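PDB 3V10: rhusiopathiae surface protein B from Erysipelothrix rhusiopathiae, which probably binds collagen as a cell-wall-anchored surface adhesin, the chain here being the collagen-binding part of the longer protein. Local coordinates for residues 32-37 with 49-54; 164-169 with 283-288; 179-184 with 275-280; 232-235 with 239-242. All coordinates share one frame; numbering follows the deposited sequence.

Contact 1: 32-37 with 49-54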
loop_
_atom_site.group_PDB
_atom_site.type_symbol
_atom_site.label_atom_id
_atom_site.label_comp_id
_atom_site.label_asym_id
_atom_site.label_seq_id
_atom_site.Cartn_x
_atom_site.Cartn_y
_atom_site.Cartn_z
ATOM N N LEU A 32 -17.071 1.167 6.385
ATOM C CA LEU A 32 -18.279 1.918 6.683
ATOM C C LEU A 32 -19.507 1.280 6.043
ATOM O O LEU A 32 -19.464 0.818 4.903
ATOM C CB LEU A 32 -18.107 3.358 6.178
ATOM C CG LEU A 32 -19.218 4.379 6.403
ATOM C CD1 LEU A 32 -19.309 4.731 7.884
ATOM C CD2 LEU A 32 -18.924 5.627 5.574
ATOM N N ALA A 33 -20.604 1.249 6.788
ATOM C CA ALA A 33 -21.847 0.688 6.291
ATOM C C ALA A 33 -22.950 1.711 6.503
ATOM O O ALA A 33 -22.928 2.457 7.479
ATOM C CB ALA A 33 -22.178 -0.605 7.035
ATOM N N PHE A 34 -23.904 1.756 5.583
ATOM C CA PHE A 34 -25.021 2.680 5.706
ATOM C C PHE A 34 -26.296 2.090 5.121
ATOM O O PHE A 34 -26.273 1.043 4.466
ATOM C CB PHE A 34 -24.681 4.026 5.042
ATOM C CG PHE A 34 -24.439 3.940 3.564
ATOM C CD1 PHE A 34 -25.484 4.119 2.665
ATOM C CD2 PHE A 34 -23.163 3.680 3.069
ATOM C CE1 PHE A 34 -25.263 4.042 1.295
ATOM C CE2 PHE A 34 -22.932 3.599 1.702
ATOM C CZ PHE A 34 -23.986 3.783 0.813
ATOM N N SER A 35 -27.420 2.744 5.384
ATOM C CA SER A 35 -28.693 2.276 4.863
ATOM C C SER A 35 -29.668 3.437 4.827
ATOM O O SER A 35 -29.334 4.550 5.238
ATOM C CB SER A 35 -29.253 1.154 5.741
ATOM O OG SER A 35 -29.514 1.628 7.051
ATOM N N ASP A 36 -30.871 3.176 4.332
ATOM C CA ASP A 36 -31.894 4.204 4.239
ATOM C C ASP A 36 -32.700 4.397 5.524
ATOM O O ASP A 36 -33.817 4.910 5.484
ATOM C CB ASP A 36 -32.845 3.901 3.078
ATOM C CG ASP A 36 -33.344 2.470 3.090
ATOM O OD1 ASP A 36 -33.341 1.838 4.165
ATOM O OD2 ASP A 36 -33.751 1.983 2.018
ATOM N N MET A 37 -32.145 3.973 6.657
ATOM C CA MET A 37 -32.824 4.157 7.940
ATOM C C MET A 37 -32.092 5.265 8.685
ATOM O O MET A 37 -30.946 5.090 9.108
ATOM C CB MET A 37 -32.800 2.877 8.783
ATOM C CG MET A 37 -33.762 1.788 8.333
ATOM S SD MET A 37 -35.453 2.367 8.037
ATOM C CE MET A 37 -35.874 3.092 9.532
ATOM N N ASP A 49 -27.984 13.051 -4.021
ATOM C CA ASP A 49 -27.798 13.093 -2.573
ATOM C C ASP A 49 -26.390 12.560 -2.350
ATOM O O ASP A 49 -25.882 11.787 -3.164
ATOM C CB ASP A 49 -28.822 12.213 -1.842
ATOM C CG ASP A 49 -30.238 12.766 -1.914
ATOM O OD1 ASP A 49 -30.415 13.955 -2.275
ATOM O OD2 ASP A 49 -31.178 12.008 -1.592
ATOM N N PHE A 50 -25.766 12.955 -1.249
ATOM C CA PHE A 50 -24.388 12.559 -0.986
ATOM C C PHE A 50 -23.996 12.634 0.482
ATOM O O PHE A 50 -24.776 13.041 1.336
ATOM C CB PHE A 50 -23.465 13.515 -1.734
ATOM C CG PHE A 50 -23.616 14.949 -1.290
ATOM C CD1 PHE A 50 -24.681 15.723 -1.741
ATOM C CD2 PHE A 50 -22.730 15.505 -0.367
ATOM C CE1 PHE A 50 -24.868 17.028 -1.278
ATOM C CE2 PHE A 50 -22.908 16.807 0.102
ATOM C CZ PHE A 50 -23.980 17.570 -0.355
ATOM N N PHE A 51 -22.759 12.224 0.752
ATOM C CA PHE A 51 -22.161 12.335 2.068
ATOM C C PHE A 51 -20.661 12.386 1.851
ATOM O O PHE A 51 -20.146 11.872 0.852
ATOM C CB PHE A 51 -22.555 11.206 3.045
ATOM C CG PHE A 51 -22.227 9.814 2.583
ATOM C CD1 PHE A 51 -23.208 9.014 2.019
ATOM C CD2 PHE A 51 -20.967 9.267 2.811
ATOM C CE1 PHE A 51 -22.943 7.679 1.691
ATOM C CE2 PHE A 51 -20.693 7.943 2.490
ATOM C CZ PHE A 51 -21.680 7.146 1.931
ATOM N N ASP A 52 -19.975 13.039 2.771
ATOM C CA ASP A 52 -18.541 13.208 2.672
ATOM C C ASP A 52 -17.765 12.596 3.811
ATOM O O ASP A 52 -18.157 12.691 4.975
ATOM C CB ASP A 52 -18.217 14.699 2.582
ATOM C CG ASP A 52 -18.763 15.329 1.324
ATOM O OD1 ASP A 52 -18.308 14.940 0.228
ATOM O OD2 ASP A 52 -19.649 16.205 1.425
ATOM N N LEU A 53 -16.640 11.982 3.463
ATOM C CA LEU A 53 -15.764 11.368 4.446
ATOM C C LEU A 53 -14.516 12.242 4.536
ATOM O O LEU A 53 -14.031 12.744 3.521
ATOM C CB LEU A 53 -15.385 9.950 4.002
ATOM C CG LEU A 53 -16.570 9.022 3.714
ATOM C CD1 LEU A 53 -16.068 7.659 3.249
ATOM C CD2 LEU A 53 -17.418 8.878 4.962
ATOM N N THR A 54 -14.011 12.437 5.748
ATOM C CA THR A 54 -12.823 13.254 5.947
ATOM C C THR A 54 -11.783 12.510 6.766
ATOM O O THR A 54 -11.952 12.321 7.966
ATOM C CB THR A 54 -13.160 14.566 6.674
ATOM O OG1 THR A 54 -14.202 15.249 5.968
ATOM C CG2 THR A 54 -11.933 15.465 6.748
#
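Phe34 and Phe51 form the aromatic half of this contact, a T-shaped pair in which the edge of Phe51 points into the face of Phe34. The ring centroids lie 5.1 Å apart with the planes at 69°. The leading atom is Phe51 CZ, which comes within 3.8 Å of Phe34 CE2, while Phe51 CE1 stands above the middle of the Phe34 ring. In both phenylalanines CB already faces the other strand, and CG, set between the backbone N and the carbonyl carbon (chi1 63° for Phe34), carries the ring on from there.

The aliphatic half is a tip-to-tip meeting of leucines, with Leu32 CD2 3.6 Å from Leu53 CD2. The same Leu32 methyl also touches Phe51 CE2 at 4.2 Å, joining the two halves. Strands 32-35 and 50-54 run nearly antiparallel but 11.6 Å apart, the face-to-face packing of two layers in a beta sandwich of the Ig-like kind. Phe99 stacks on Phe51 and also meets Phe34 edge-to-face, and Phe10 adds a further T-shaped partner to Phe51. All four touching residues are buried and apolar, and with no hydrogen bond crossing between them the segments meet here through an edge-to-face aromatic pair and apolar packing alone.

Contact 2: 164-169 with 283-288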
loop_
_atom_site.group_PDB
_atom_site.type_symbol
_atom_site.label_atom_id
_atom_site.label_comp_id
_atom_site.label_asym_id
_atom_site.label_seq_id
_atom_site.Cartn_x
_atom_site.Cartn_y
_atom_site.Cartn_z
ATOM N N PRO A 164 23.686 -2.884 9.021
ATOM C CA PRO A 164 24.601 -4.027 9.092
ATOM C C PRO A 164 23.988 -5.289 8.469
ATOM O O PRO A 164 24.677 -6.293 8.270
ATOM C CB PRO A 164 24.830 -4.171 10.588
ATOM C CG PRO A 164 23.467 -3.870 11.132
ATOM C CD PRO A 164 23.049 -2.652 10.333
ATOM N N ILE A 165 22.693 -5.229 8.162
ATOM C CA ILE A 165 21.989 -6.364 7.563
ATOM C C ILE A 165 22.407 -6.524 6.108
ATOM O O ILE A 165 22.195 -5.633 5.287
ATOM C CB ILE A 165 20.456 -6.173 7.628
ATOM C CG1 ILE A 165 20.019 -5.989 9.083
ATOM C CG2 ILE A 165 19.744 -7.379 7.015
ATOM C CD1 ILE A 165 20.457 -7.114 10.001
ATOM N N PHE A 166 22.985 -7.676 5.788
ATOM C CA PHE A 166 23.454 -7.924 4.436
ATOM C C PHE A 166 22.379 -7.913 3.363
ATOM O O PHE A 166 22.609 -7.402 2.271
ATOM C CB PHE A 166 24.213 -9.246 4.365
ATOM C CG PHE A 166 24.831 -9.504 3.025
ATOM C CD1 PHE A 166 24.113 -10.142 2.019
ATOM C CD2 PHE A 166 26.130 -9.082 2.757
ATOM C CE1 PHE A 166 24.680 -10.353 0.766
ATOM C CE2 PHE A 166 26.705 -9.289 1.507
ATOM C CZ PHE A 166 25.978 -9.925 0.508
ATOM N N TYR A 167 21.218 -8.483 3.655
ATOM C CA TYR A 167 20.152 -8.517 2.657
ATOM C C TYR A 167 18.753 -8.496 3.238
ATOM O O TYR A 167 18.452 -9.200 4.201
ATOM C CB TYR A 167 20.287 -9.768 1.775
ATOM C CG TYR A 167 19.104 -9.997 0.838
ATOM C CD1 TYR A 167 18.876 -9.147 -0.236
ATOM C CD2 TYR A 167 18.200 -11.036 1.061
ATOM C CE1 TYR A 167 17.770 -9.318 -1.072
ATOM C CE2 TYR A 167 17.089 -11.222 0.238
ATOM C CZ TYR A 167 16.882 -10.352 -0.831
ATOM O OH TYR A 167 15.795 -10.501 -1.655
ATOM N N TRP A 168 17.895 -7.675 2.645
ATOM C CA TRP A 168 16.502 -7.628 3.055
ATOM C C TRP A 168 15.707 -7.025 1.909
ATOM O O TRP A 168 16.242 -6.283 1.086
ATOM C CB TRP A 168 16.316 -6.827 4.351
ATOM C CG TRP A 168 16.298 -5.350 4.187
ATOM C CD1 TRP A 168 15.209 -4.565 3.923
ATOM C CD2 TRP A 168 17.416 -4.468 4.293
ATOM N NE1 TRP A 168 15.585 -3.242 3.864
ATOM C CE2 TRP A 168 16.934 -3.156 4.086
ATOM C CE3 TRP A 168 18.781 -4.658 4.544
ATOM C CZ2 TRP A 168 17.772 -2.036 4.123
ATOM C CZ3 TRP A 168 19.616 -3.539 4.582
ATOM C CH2 TRP A 168 19.106 -2.248 4.372
ATOM N N LYS A 169 14.434 -7.381 1.846
ATOM C CA LYS A 169 13.561 -6.892 0.796
ATOM C C LYS A 169 12.362 -6.173 1.405
ATOM O O LYS A 169 11.915 -6.506 2.497
ATOM C CB LYS A 169 13.090 -8.069 -0.057
ATOM C CG LYS A 169 12.274 -9.080 0.707
ATOM C CD LYS A 169 10.807 -8.904 0.407
ATOM C CE LYS A 169 10.461 -9.458 -0.961
ATOM N NZ LYS A 169 11.273 -8.856 -2.049
ATOM N N ILE A 283 18.606 -16.219 -0.676
ATOM C CA ILE A 283 19.908 -15.702 -1.056
ATOM C C ILE A 283 20.982 -16.659 -0.577
ATOM O O ILE A 283 20.801 -17.363 0.420
ATOM C CB ILE A 283 20.149 -14.285 -0.444
ATOM C CG1 ILE A 283 21.453 -13.693 -0.986
ATOM C CG2 ILE A 283 20.184 -14.360 1.087
ATOM C CD1 ILE A 283 21.704 -12.270 -0.537
ATOM N N GLU A 284 22.079 -16.714 -1.316
ATOM C CA GLU A 284 23.193 -17.562 -0.935
ATOM C C GLU A 284 24.476 -16.866 -1.325
ATOM O O GLU A 284 24.571 -16.263 -2.397
ATOM C CB GLU A 284 23.126 -18.927 -1.614
ATOM C CG GLU A 284 24.024 -19.958 -0.929
ATOM C CD GLU A 284 23.771 -21.372 -1.411
ATOM O OE1 GLU A 284 24.585 -21.889 -2.203
ATOM O OE2 GLU A 284 22.745 -21.958 -1.001
ATOM N N TYR A 285 25.456 -16.952 -0.435
ATOM C CA TYR A 285 26.768 -16.354 -0.649
ATOM C C TYR A 285 27.654 -16.748 0.524
ATOM O O TYR A 285 27.175 -17.308 1.501
ATOM C CB TYR A 285 26.667 -14.826 -0.690
ATOM C CG TYR A 285 26.122 -14.205 0.581
ATOM C CD1 TYR A 285 24.763 -14.268 0.882
ATOM C CD2 TYR A 285 26.972 -13.584 1.497
ATOM C CE1 TYR A 285 24.256 -13.730 2.067
ATOM C CE2 TYR A 285 26.475 -13.044 2.686
ATOM C CZ TYR A 285 25.119 -13.122 2.963
ATOM O OH TYR A 285 24.626 -12.599 4.142
ATOM N N LYS A 286 28.948 -16.480 0.408
ATOM C CA LYS A 286 29.886 -16.742 1.498
ATOM C C LYS A 286 30.177 -15.351 2.055
ATOM O O LYS A 286 30.521 -14.450 1.290
ATOM C CB LYS A 286 31.180 -17.368 0.972
ATOM C CG LYS A 286 31.111 -18.870 0.728
ATOM C CD LYS A 286 32.420 -19.377 0.142
ATOM C CE LYS A 286 32.370 -20.871 -0.168
ATOM N NZ LYS A 286 32.862 -21.714 0.960
ATOM N N ASP A 287 30.020 -15.155 3.362
ATOM C CA ASP A 287 30.274 -13.839 3.938
ATOM C C ASP A 287 31.756 -13.488 3.898
ATOM O O ASP A 287 32.569 -14.247 3.372
ATOM C CB ASP A 287 29.742 -13.734 5.377
ATOM C CG ASP A 287 30.295 -14.808 6.300
ATOM O OD1 ASP A 287 31.450 -15.237 6.104
ATOM O OD2 ASP A 287 29.569 -15.209 7.238
ATOM N N GLU A 288 32.103 -12.328 4.444
ATOM C CA GLU A 288 33.495 -11.878 4.443
ATOM C C GLU A 288 34.424 -12.807 5.217
ATOM O O GLU A 288 35.637 -12.785 5.007
ATOM C CB GLU A 288 33.590 -10.458 5.006
ATOM C CG GLU A 288 32.835 -10.259 6.304
ATOM C CD GLU A 288 33.062 -8.891 6.914
ATOM O OE1 GLU A 288 33.295 -7.932 6.153
ATOM O OE2 GLU A 288 32.993 -8.775 8.158
#
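Phe166 and Tyr285 lie almost flat on each other in an offset stack, centroids 4.0 Å apart and planes only 15° from parallel. The two side chains come in from opposing segments and overlap lengthwise, the phenol end of the tyrosine over the root of the phenylalanine ring: Tyr285 CZ is 3.3 Å from Phe166 CD1, and Tyr285 OH sits 3.4 Å from Phe166 CB. Ile283 completes the first shell. Its CD1 meets the edge of the Phe166 ring near the ring plane, 3.8 Å from CE1, and the same methyl packs 3.7 Å from Tyr167 CB, filling the angle between two consecutive aromatic residues. The extended isoleucine chain, with CG1 trans to the backbone N (chi1 -173°), carries CD1 that far.

The two segments belong to different layers of the collagen-binding domain, a sandwich of the DEv-IgG type: strand 167-173 borders a five-stranded antiparallel sheet, and strand 276-286 runs through the facing sheet. Phe166 itself lies just before its strand begins. Farther out, Val198 touches both Ile283 and Tyr285, Val200 lies against Tyr167 and Ile283, and Val194 reaches Phe166. The polar end of Tyr167 is engaged elsewhere, its OH hydrogen-bonded to Ser281 OG, while backbone hydrogen bonds tie Phe166 to Asn188 and Tyr285 to Val293.

Contact 3: 179-184 with 275-280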
loop_
_atom_site.group_PDB
_atom_site.type_symbol
_atom_site.label_atom_id
_atom_site.label_comp_id
_atom_site.label_asym_id
_atom_site.label_seq_id
_atom_site.Cartn_x
_atom_site.Cartn_y
_atom_site.Cartn_z
ATOM N N GLY A 179 -2.930 0.290 -8.533
ATOM C CA GLY A 179 -2.927 -1.145 -8.733
ATOM C C GLY A 179 -1.525 -1.723 -8.794
ATOM O O GLY A 179 -1.350 -2.942 -8.808
ATOM N N ASP A 180 -0.525 -0.849 -8.836
ATOM C CA ASP A 180 0.869 -1.278 -8.896
ATOM C C ASP A 180 1.508 -1.229 -7.513
ATOM O O ASP A 180 0.992 -0.577 -6.600
ATOM C CB ASP A 180 1.663 -0.388 -9.862
ATOM C CG ASP A 180 1.510 -0.808 -11.318
ATOM O OD1 ASP A 180 0.545 -1.532 -11.642
ATOM O OD2 ASP A 180 2.356 -0.394 -12.146
ATOM N N MET A 181 2.624 -1.936 -7.371
ATOM C CA MET A 181 3.374 -2.002 -6.121
ATOM C C MET A 181 4.859 -1.834 -6.439
ATOM O O MET A 181 5.316 -2.259 -7.498
ATOM C CB MET A 181 3.136 -3.351 -5.435
ATOM C CG MET A 181 1.735 -3.503 -4.871
ATOM S SD MET A 181 1.185 -5.199 -4.539
ATOM C CE MET A 181 0.585 -5.631 -6.183
ATOM N N ASN A 182 5.606 -1.216 -5.527
ATOM C CA ASN A 182 7.031 -0.998 -5.738
ATOM C C ASN A 182 7.819 -1.885 -4.790
ATOM O O ASN A 182 7.428 -2.065 -3.639
ATOM C CB ASN A 182 7.391 0.468 -5.488
ATOM C CG ASN A 182 6.552 1.415 -6.319
ATOM O OD1 ASN A 182 6.457 1.265 -7.536
ATOM N ND2 ASN A 182 5.938 2.398 -5.667
ATOM N N TRP A 183 8.923 -2.439 -5.277
ATOM C CA TRP A 183 9.737 -3.331 -4.456
ATOM C C TRP A 183 11.218 -2.984 -4.445
ATOM O O TRP A 183 11.736 -2.385 -5.387
ATOM C CB TRP A 183 9.553 -4.777 -4.918
ATOM C CG TRP A 183 8.117 -5.171 -5.041
ATOM C CD1 TRP A 183 7.287 -4.909 -6.089
ATOM C CD2 TRP A 183 7.323 -5.846 -4.059
ATOM N NE1 TRP A 183 6.026 -5.375 -5.825
ATOM C CE2 TRP A 183 6.017 -5.954 -4.583
ATOM C CE3 TRP A 183 7.585 -6.367 -2.786
ATOM C CZ2 TRP A 183 4.973 -6.566 -3.880
ATOM C CZ3 TRP A 183 6.546 -6.977 -2.086
ATOM C CH2 TRP A 183 5.258 -7.070 -2.634
ATOM N N TRP A 184 11.893 -3.385 -3.367
ATOM C CA TRP A 184 13.318 -3.123 -3.177
ATOM C C TRP A 184 14.080 -4.343 -2.685
ATOM O O TRP A 184 13.701 -4.936 -1.680
ATOM C CB TRP A 184 13.528 -2.033 -2.116
ATOM C CG TRP A 184 13.119 -0.657 -2.507
ATOM C CD1 TRP A 184 13.929 0.333 -2.979
ATOM C CD2 TRP A 184 11.799 -0.106 -2.453
ATOM N NE1 TRP A 184 13.199 1.466 -3.221
ATOM C CE2 TRP A 184 11.887 1.227 -2.909
ATOM C CE3 TRP A 184 10.550 -0.609 -2.066
ATOM C CZ2 TRP A 184 10.770 2.068 -2.988
ATOM C CZ3 TRP A 184 9.437 0.225 -2.146
ATOM C CH2 TRP A 184 9.559 1.551 -2.605
ATOM N N GLU A 275 -6.235 -10.871 -0.484
ATOM C CA GLU A 275 -5.978 -10.128 0.738
ATOM C C GLU A 275 -4.564 -9.548 0.877
ATOM O O GLU A 275 -4.391 -8.460 1.416
ATOM C CB GLU A 275 -6.310 -11.020 1.917
ATOM C CG GLU A 275 -7.696 -11.643 1.803
ATOM C CD GLU A 275 -8.609 -11.283 2.985
ATOM O OE1 GLU A 275 -9.865 -11.323 2.861
ATOM O OE2 GLU A 275 -8.061 -10.963 4.061
ATOM N N ASN A 276 -3.562 -10.277 0.392
ATOM C CA ASN A 276 -2.174 -9.799 0.450
ATOM C C ASN A 276 -1.422 -10.162 -0.829
ATOM O O ASN A 276 -1.693 -11.194 -1.435
ATOM C CB ASN A 276 -1.411 -10.406 1.640
ATOM C CG ASN A 276 -2.128 -10.220 2.958
ATOM O OD1 ASN A 276 -2.851 -11.107 3.411
ATOM N ND2 ASN A 276 -1.938 -9.064 3.576
ATOM N N TYR A 277 -0.491 -9.307 -1.238
ATOM C CA TYR A 277 0.325 -9.560 -2.428
ATOM C C TYR A 277 1.712 -9.848 -1.883
ATOM O O TYR A 277 2.398 -8.948 -1.407
ATOM C CB TYR A 277 0.338 -8.335 -3.339
ATOM C CG TYR A 277 -1.030 -8.033 -3.906
ATOM C CD1 TYR A 277 -1.582 -8.827 -4.913
ATOM C CD2 TYR A 277 -1.803 -6.994 -3.390
ATOM C CE1 TYR A 277 -2.874 -8.596 -5.389
ATOM C CE2 TYR A 277 -3.091 -6.758 -3.854
ATOM C CZ TYR A 277 -3.622 -7.557 -4.849
ATOM O OH TYR A 277 -4.903 -7.305 -5.292
ATOM N N LYS A 278 2.111 -11.114 -1.949
ATOM C CA LYS A 278 3.390 -11.535 -1.393
ATOM C C LYS A 278 4.557 -11.634 -2.360
ATOM O O LYS A 278 4.388 -11.664 -3.574
ATOM C CB LYS A 278 3.227 -12.895 -0.709
ATOM C CG LYS A 278 2.065 -12.976 0.267
ATOM C CD LYS A 278 1.976 -14.360 0.900
ATOM C CE LYS A 278 0.762 -14.474 1.811
ATOM N NZ LYS A 278 -0.508 -14.362 1.052
ATOM N N ASN A 279 5.750 -11.701 -1.777
ATOM C CA ASN A 279 6.983 -11.848 -2.525
ATOM C C ASN A 279 7.955 -12.535 -1.576
ATOM O O ASN A 279 8.130 -12.100 -0.438
ATOM C CB ASN A 279 7.537 -10.488 -2.945
ATOM C CG ASN A 279 8.755 -10.612 -3.835
ATOM O OD1 ASN A 279 8.743 -11.341 -4.824
ATOM N ND2 ASN A 279 9.811 -9.894 -3.491
ATOM N N SER A 280 8.569 -13.615 -2.034
ATOM C CA SER A 280 9.518 -14.331 -1.198
ATOM C C SER A 280 10.821 -14.439 -1.971
ATOM O O SER A 280 10.814 -14.433 -3.198
ATOM C CB SER A 280 8.982 -15.722 -0.845
ATOM O OG SER A 280 8.826 -16.542 -1.991
#
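Met181 meets Tyr277 with both sulfur and methyl, and this double use of a thioether is the striking feature of the contact. Its CE sits over one face of the phenol ring, 4.0 Å from the Tyr277 centroid, in a CH-pi contact displaced toward the rim. SD approaches the ring obliquely, as a Met-aromatic contact, and also touches Tyr277 CB at 3.5 Å. The bend at the last torsion of Met181 (chi3 -85°) turns the methyl onto the ring, and the two side chains cross at about a right angle.

Strands 180-184 and 276-280 run in similar directions, 27° apart, with their axes 10.3 Å from each other; they belong to the two facing sheets of the domain's beta sandwich. Two residues further along, Trp183 points into the same interface. Its outer edge points at a backbone carbonyl, with Trp183 CH2 3.6 Å from Tyr277 O, while Asn279 CB makes an off-centre CH-pi contact with the six-membered ring, 3.7 Å from Trp183 CZ3. The indole is fixed from its own sheet: NE1 donates a hydrogen bond to Thr267 OG1, and the ring of Tyr265 stacks against it. The Tyr277 hydroxyl is likewise engaged, hydrogen-bonded to the carbonyl oxygen of Asp271.

Contact 4: 232-235 with 239-242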
loop_
_atom_site.group_PDB
_atom_site.type_symbol
_atom_site.label_atom_id
_atom_site.label_comp_id
_atom_site.label_asym_id
_atom_site.label_seq_id
_atom_site.Cartn_x
_atom_site.Cartn_y
_atom_site.Cartn_z
ATOM N N ALA A 232 22.105 -2.131 -18.173
ATOM C CA ALA A 232 23.460 -1.692 -17.881
ATOM C C ALA A 232 24.071 -2.625 -16.842
ATOM O O ALA A 232 25.247 -2.991 -16.926
ATOM C CB ALA A 232 23.442 -0.259 -17.358
ATOM N N PHE A 233 23.257 -3.006 -15.862
ATOM C CA PHE A 233 23.699 -3.908 -14.805
ATOM C C PHE A 233 24.196 -5.205 -15.430
ATOM O O PHE A 233 25.252 -5.724 -15.057
ATOM C CB PHE A 233 22.540 -4.216 -13.855
ATOM C CG PHE A 233 22.909 -5.152 -12.739
ATOM C CD1 PHE A 233 23.500 -4.669 -11.576
ATOM C CD2 PHE A 233 22.676 -6.520 -12.856
ATOM C CE1 PHE A 233 23.854 -5.537 -10.541
ATOM C CE2 PHE A 233 23.026 -7.396 -11.827
ATOM C CZ PHE A 233 23.616 -6.898 -10.668
ATOM N N ASN A 234 23.427 -5.726 -16.384
ATOM C CA ASN A 234 23.777 -6.968 -17.062
ATOM C C ASN A 234 25.073 -6.884 -17.860
ATOM O O ASN A 234 25.676 -7.911 -18.172
ATOM C CB ASN A 234 22.647 -7.411 -17.997
ATOM C CG ASN A 234 21.408 -7.850 -17.244
ATOM O OD1 ASN A 234 21.472 -8.178 -16.063
ATOM N ND2 ASN A 234 20.272 -7.870 -17.932
ATOM N N LYS A 235 25.497 -5.670 -18.193
ATOM C CA LYS A 235 26.723 -5.491 -18.965
ATOM C C LYS A 235 27.954 -5.193 -18.117
ATOM O O LYS A 235 29.084 -5.386 -18.576
ATOM C CB LYS A 235 26.551 -4.360 -19.985
ATOM C CG LYS A 235 25.426 -4.567 -20.988
ATOM C CD LYS A 235 25.450 -3.496 -22.081
ATOM C CE LYS A 235 25.274 -2.088 -21.518
ATOM N NZ LYS A 235 23.939 -1.901 -20.890
ATOM N N THR A 239 24.166 -10.403 -13.572
ATOM C CA THR A 239 23.085 -10.868 -14.425
ATOM C C THR A 239 21.754 -10.881 -13.688
ATOM O O THR A 239 21.649 -11.386 -12.570
ATOM C CB THR A 239 23.348 -12.302 -14.944
ATOM O OG1 THR A 239 24.642 -12.369 -15.561
ATOM C CG2 THR A 239 22.287 -12.703 -15.972
ATOM N N ILE A 240 20.743 -10.308 -14.323
ATOM C CA ILE A 240 19.400 -10.300 -13.767
ATOM C C ILE A 240 18.525 -10.963 -14.818
ATOM O O ILE A 240 18.506 -10.543 -15.978
ATOM C CB ILE A 240 18.894 -8.875 -13.504
ATOM C CG1 ILE A 240 19.636 -8.276 -12.308
ATOM C CG2 ILE A 240 17.394 -8.893 -13.243
ATOM C CD1 ILE A 240 19.261 -6.834 -12.014
ATOM N N THR A 241 17.825 -12.015 -14.419
ATOM C CA THR A 241 16.952 -12.725 -15.334
ATOM C C THR A 241 15.532 -12.708 -14.799
ATOM O O THR A 241 15.311 -12.585 -13.596
ATOM C CB THR A 241 17.401 -14.194 -15.512
ATOM O OG1 THR A 241 17.302 -14.888 -14.261
ATOM C CG2 THR A 241 18.843 -14.249 -16.006
ATOM N N VAL A 242 14.568 -12.813 -15.704
ATOM C CA VAL A 242 13.169 -12.843 -15.315
ATOM C C VAL A 242 12.505 -13.950 -16.111
ATOM O O VAL A 242 12.596 -13.980 -17.335
ATOM C CB VAL A 242 12.444 -11.511 -15.633
ATOM C CG1 VAL A 242 10.972 -11.615 -15.254
ATOM C CG2 VAL A 242 13.091 -10.367 -14.876
HETATM O O HOH W 1 25.033 -10.431 -17.574
#
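Asn234 keeps its CG beside the backbone N (chi1 -69°), a setting that swings OD1 off the helix toward the amide of Ile240, whereas Phe233 extends its ring with CG trans to the backbone N (chi1 179°) and brings it up to the Ile240 side chain. With these two torsions, successive residues make a polar and an apolar contact. Ile240 N donates to Asn234 OD1 at 2.8 Å; the bond is bent, with an N-H...O angle of 143°, and the donor stands somewhat out of the carbonyl plane. On the apolar side Phe233 and Ile240 cross at about a right angle, Phe233 CD2 lying 3.5 Å from Ile240 CD1 and Phe233 CE2 3.5 Å from Ile240 CG1.

The arrangement is a tight helix-to-strand turn: helix 230-236 follows strand 224-229 at the border of the five-stranded sheet and leads, within a few residues, into strand 239-243 of the facing sheet. The chain thus changes layers in the collagen-binding domain here. Val217, from strand 208-221, touches both Phe233 and Ile240. At the partly exposed residues Asn234 and Thr239, water 1 bridges the segments, donating to Asn234 O at 2.7 Å and hydrogen-bonding to Thr239 OG1 at 2.8 Å. Strand 246-251 flanks the contact beyond, with Ile251 against Phe233 and Met250 joined to Thr239 by backbone hydrogen bonding.

How the contacts relate
Contacts 1, 2 and 3 illustrate one principle at three sites: buried side chains fasten facing beta layers without any hydrogen bond between the segments. Contact 1 does so in the Ig-like domain, its centre about 51 Å from that of contact 2, and the others belong to the collagen-binding domain. Contacts 2 and 3 share strand 276-286 and set it against neighbouring strands, 167-173 and 180-187, of the five-stranded sheet. Their chemistry differs: a flat aromatic stack near one end, sulfur and indole nearer the middle of the chain. Contact 4, only partly buried and nested in the loop that contact 3 closes, joins elements close in sequence and adds a direct hydrogen bond and a water bridge.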